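Local coordinates for maleylacetate reductase (Agrobacterium tumefaciens, PDB 3HL0), which catalyses the NADH-dependent reduction of maleylacetate to 3-oxoadipate, very probably as a step in gamma-resorcylate breakdown, at residues M69-E74 with P128-T133. Numbering follows the deposited sequence.
With NAD (nicotinamide-adenine-dinucleotide), chain D.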
loop_
_atom_site.group_PDB
_atom_site.type_symbol
_atom_site.label_atom_id
_atom_site.label_comp_id
_atom_site.label_asym_id
_atom_site.label_seq_id
_atom_site.Cartn_x
_atom_site.Cartn_y
_atom_site.Cartn_z
HETATM N N MSE A 69 6.280 2.082 -5.355
HETATM C CA MSE A 69 6.728 2.526 -4.020
HETATM C C MSE A 69 8.251 2.668 -4.019
HETATM O O MSE A 69 8.953 1.793 -4.535
HETATM C CB MSE A 69 6.293 1.507 -2.931
ATOM N N HIS A 70 8.728 3.783 -3.460
ATOM C CA HIS A 70 10.148 4.008 -3.156
ATOM C C HIS A 70 10.991 4.311 -4.390
ATOM O O HIS A 70 12.220 4.268 -4.308
ATOM C CB HIS A 70 10.756 2.821 -2.376
ATOM C CG HIS A 70 9.904 2.343 -1.240
ATOM N ND1 HIS A 70 9.507 3.168 -0.210
ATOM C CD2 HIS A 70 9.399 1.114 -0.957
ATOM C CE1 HIS A 70 8.776 2.478 0.649
ATOM N NE2 HIS A 70 8.696 1.230 0.219
ATOM N N THR A 71 10.332 4.622 -5.510
ATOM C CA THR A 71 10.985 5.155 -6.722
ATOM C C THR A 71 12.235 4.309 -7.091
ATOM O O THR A 71 13.356 4.811 -7.138
ATOM C CB THR A 71 11.308 6.680 -6.571
ATOM O OG1 THR A 71 10.217 7.340 -5.887
ATOM C CG2 THR A 71 11.495 7.360 -7.921
ATOM N N PRO A 72 12.029 3.018 -7.383
ATOM C CA PRO A 72 13.201 2.182 -7.720
ATOM C C PRO A 72 13.795 2.563 -9.094
ATOM O O PRO A 72 13.068 2.860 -10.034
ATOM C CB PRO A 72 12.639 0.751 -7.697
ATOM C CG PRO A 72 11.138 0.884 -7.764
ATOM C CD PRO A 72 10.747 2.305 -7.509
ATOM N N VAL A 73 15.120 2.573 -9.182
ATOM C CA VAL A 73 15.811 3.035 -10.388
ATOM C C VAL A 73 15.435 2.273 -11.674
ATOM O O VAL A 73 15.410 2.860 -12.760
ATOM C CB VAL A 73 17.359 3.091 -10.130
ATOM C CG1 VAL A 73 18.132 3.417 -11.387
ATOM C CG2 VAL A 73 17.668 4.115 -9.048
ATOM N N GLU A 74 15.125 0.980 -11.572
ATOM C CA GLU A 74 14.777 0.221 -12.779
ATOM C C GLU A 74 13.448 0.648 -13.387
ATOM O O GLU A 74 13.329 0.709 -14.604
ATOM C CB GLU A 74 14.884 -1.293 -12.599
ATOM C CG GLU A 74 16.323 -1.759 -12.365
ATOM C CD GLU A 74 17.300 -1.386 -13.505
ATOM O OE1 GLU A 74 16.955 -1.575 -14.691
ATOM O OE2 GLU A 74 18.430 -0.920 -13.213
ATOM N N PRO A 128 12.587 20.173 -3.246
ATOM C CA PRO A 128 13.611 19.787 -4.210
ATOM C C PRO A 128 14.255 18.428 -3.846
ATOM O O PRO A 128 15.352 18.121 -4.327
ATOM C CB PRO A 128 14.630 20.927 -4.096
ATOM C CG PRO A 128 14.610 21.234 -2.615
ATOM C CD PRO A 128 13.120 21.103 -2.229
ATOM N N ILE A 129 13.560 17.629 -3.021
ATOM C CA ILE A 129 14.138 16.389 -2.481
ATOM C C ILE A 129 13.656 15.170 -3.269
ATOM O O ILE A 129 12.467 15.087 -3.618
ATOM C CB ILE A 129 13.713 16.239 -1.001
ATOM C CG1 ILE A 129 14.078 17.504 -0.200
ATOM C CG2 ILE A 129 14.346 15.027 -0.372
ATOM C CD1 ILE A 129 13.281 17.604 1.161
ATOM N N LEU A 130 14.566 14.229 -3.564
ATOM C CA LEU A 130 14.175 12.998 -4.252
ATOM C C LEU A 130 14.800 11.774 -3.553
ATOM O O LEU A 130 16.007 11.746 -3.363
ATOM C CB LEU A 130 14.631 13.051 -5.728
ATOM C CG LEU A 130 14.518 11.728 -6.491
ATOM C CD1 LEU A 130 13.058 11.240 -6.633
ATOM C CD2 LEU A 130 15.209 11.864 -7.871
ATOM N N GLY A 131 13.960 10.817 -3.156
ATOM C CA GLY A 131 14.394 9.511 -2.629
ATOM C C GLY A 131 14.227 8.448 -3.709
ATOM O O GLY A 131 13.242 8.459 -4.453
ATOM N N GLN A 132 15.224 7.556 -3.825
ATOM C CA GLN A 132 15.173 6.485 -4.811
ATOM C C GLN A 132 15.652 5.193 -4.161
ATOM O O GLN A 132 16.261 5.228 -3.100
ATOM C CB GLN A 132 16.040 6.817 -6.034
ATOM C CG GLN A 132 15.681 8.156 -6.689
ATOM C CD GLN A 132 16.569 8.485 -7.850
ATOM O OE1 GLN A 132 16.332 8.055 -8.988
ATOM N NE2 GLN A 132 17.609 9.261 -7.586
ATOM N N THR A 133 15.340 4.065 -4.774
ATOM C CA THR A 133 15.855 2.785 -4.297
ATOM C C THR A 133 16.754 2.267 -5.388
ATOM O O THR A 133 16.345 2.161 -6.532
ATOM C CB THR A 133 14.720 1.794 -3.995
ATOM O OG1 THR A 133 13.869 2.381 -3.008
ATOM C CG2 THR A 133 15.275 0.472 -3.419
HETATM P PA NAD D . 1.802 7.177 -2.226
HETATM O O1A NAD D . 2.118 8.178 -3.282
HETATM O O2A NAD D . 2.757 6.066 -2.010
HETATM O O5B NAD D . 0.289 6.709 -2.415
HETATM C C5B NAD D . -0.164 5.550 -1.706
HETATM C C4B NAD D . -1.297 4.936 -2.514
HETATM O O4B NAD D . -2.419 5.818 -2.480
HETATM C C3B NAD D . -0.907 4.723 -3.988
HETATM O O3B NAD D . -1.346 3.443 -4.479
HETATM C C2B NAD D . -1.642 5.854 -4.670
HETATM O O2B NAD D . -1.974 5.574 -6.015
HETATM C C1B NAD D . -2.897 6.020 -3.802
HETATM N N9A NAD D . -3.502 7.371 -3.896
HETATM C C8A NAD D . -2.860 8.585 -3.741
HETATM N N7A NAD D . -3.764 9.579 -3.893
HETATM C C5A NAD D . -4.990 9.031 -4.163
HETATM C C6A NAD D . -6.242 9.591 -4.412
HETATM N N6A NAD D . -6.560 10.886 -4.151
HETATM N N1A NAD D . -7.282 8.696 -4.668
HETATM C C2A NAD D . -7.078 7.334 -4.645
HETATM N N3A NAD D . -5.851 6.778 -4.391
HETATM C C4A NAD D . -4.817 7.637 -4.154
HETATM O O3 NAD D . 1.724 7.887 -0.756
HETATM P PN NAD D . 2.352 9.283 -0.217
HETATM O O1N NAD D . 2.300 9.160 1.270
HETATM O O2N NAD D . 1.615 10.342 -0.902
HETATM O O5D NAD D . 3.886 9.282 -0.671
HETATM C C5D NAD D . 4.879 8.519 0.009
HETATM C C4D NAD D . 6.155 8.598 -0.830
HETATM O O4D NAD D . 6.461 9.968 -1.040
HETATM C C3D NAD D . 7.326 8.008 -0.054
HETATM O O3D NAD D . 8.225 7.418 -1.006
HETATM C C2D NAD D . 7.945 9.224 0.593
HETATM O O2D NAD D . 9.319 9.071 0.953
HETATM C C1D NAD D . 7.739 10.267 -0.490
HETATM N N1N NAD D . 7.752 11.637 0.006
HETATM C C2N NAD D . 8.710 12.460 -0.505
HETATM C C3N NAD D . 8.767 13.767 -0.069
HETATM C C7N NAD D . 9.816 14.574 -0.716
HETATM O O7N NAD D . 9.814 15.867 -0.356
HETATM N N7N NAD D . 10.701 14.032 -1.588
HETATM C C4N NAD D . 7.823 14.313 0.870
HETATM C C5N NAD D . 6.854 13.448 1.384
HETATM C C6N NAD D . 6.835 12.111 0.947
HETATM O O HOH W 1 14.632 6.141 -9.420
HETATM O O HOH W 2 10.680 8.590 -3.873
#
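T133 docks against the turn H70-V73 with its hydroxyl and both backbone polar atoms. OG1, placed anti to its own carbonyl carbon (chi1 -59°), donates to H70 O at 2.8 Å, tilted from the carbonyl plane, and lies 3.2 Å from H70 CB, while the imidazole leads away from the strand. T133 N donates to T71 O at 3.2 Å from well above the plane of that carbonyl. In return V73 N gives a bond of 2.9 Å to T133 O, nearly in line with the C=O. These two backbone bonds flank P72 and make a single beta bridge between P72 and T133, just where P72 takes the N-cap position of helix 73-85. In one of its two conformers V73 places CG2 3.4 Å from T133 O, a contact that is therefore less certain. The extended Q132 chain passes T71 O with CB at 3.5 Å, and a water donates to both T71 O and Q132 OE1, whose stronger partner is R109. T71 CB lies 3.4 Å from G131 O. Farther along the strand, I129 O accepts a hydrogen bond from the carboxamide N7N of NAD, so the bridge ties the entry to helix 73-85 to a cofactor-binding strand. Helix 97-110 packs against T71, V73, L130 and Q132, strand 137-142 pairs antiparallel with 129-134, and P43 of the second subunit rests on P72 and T133.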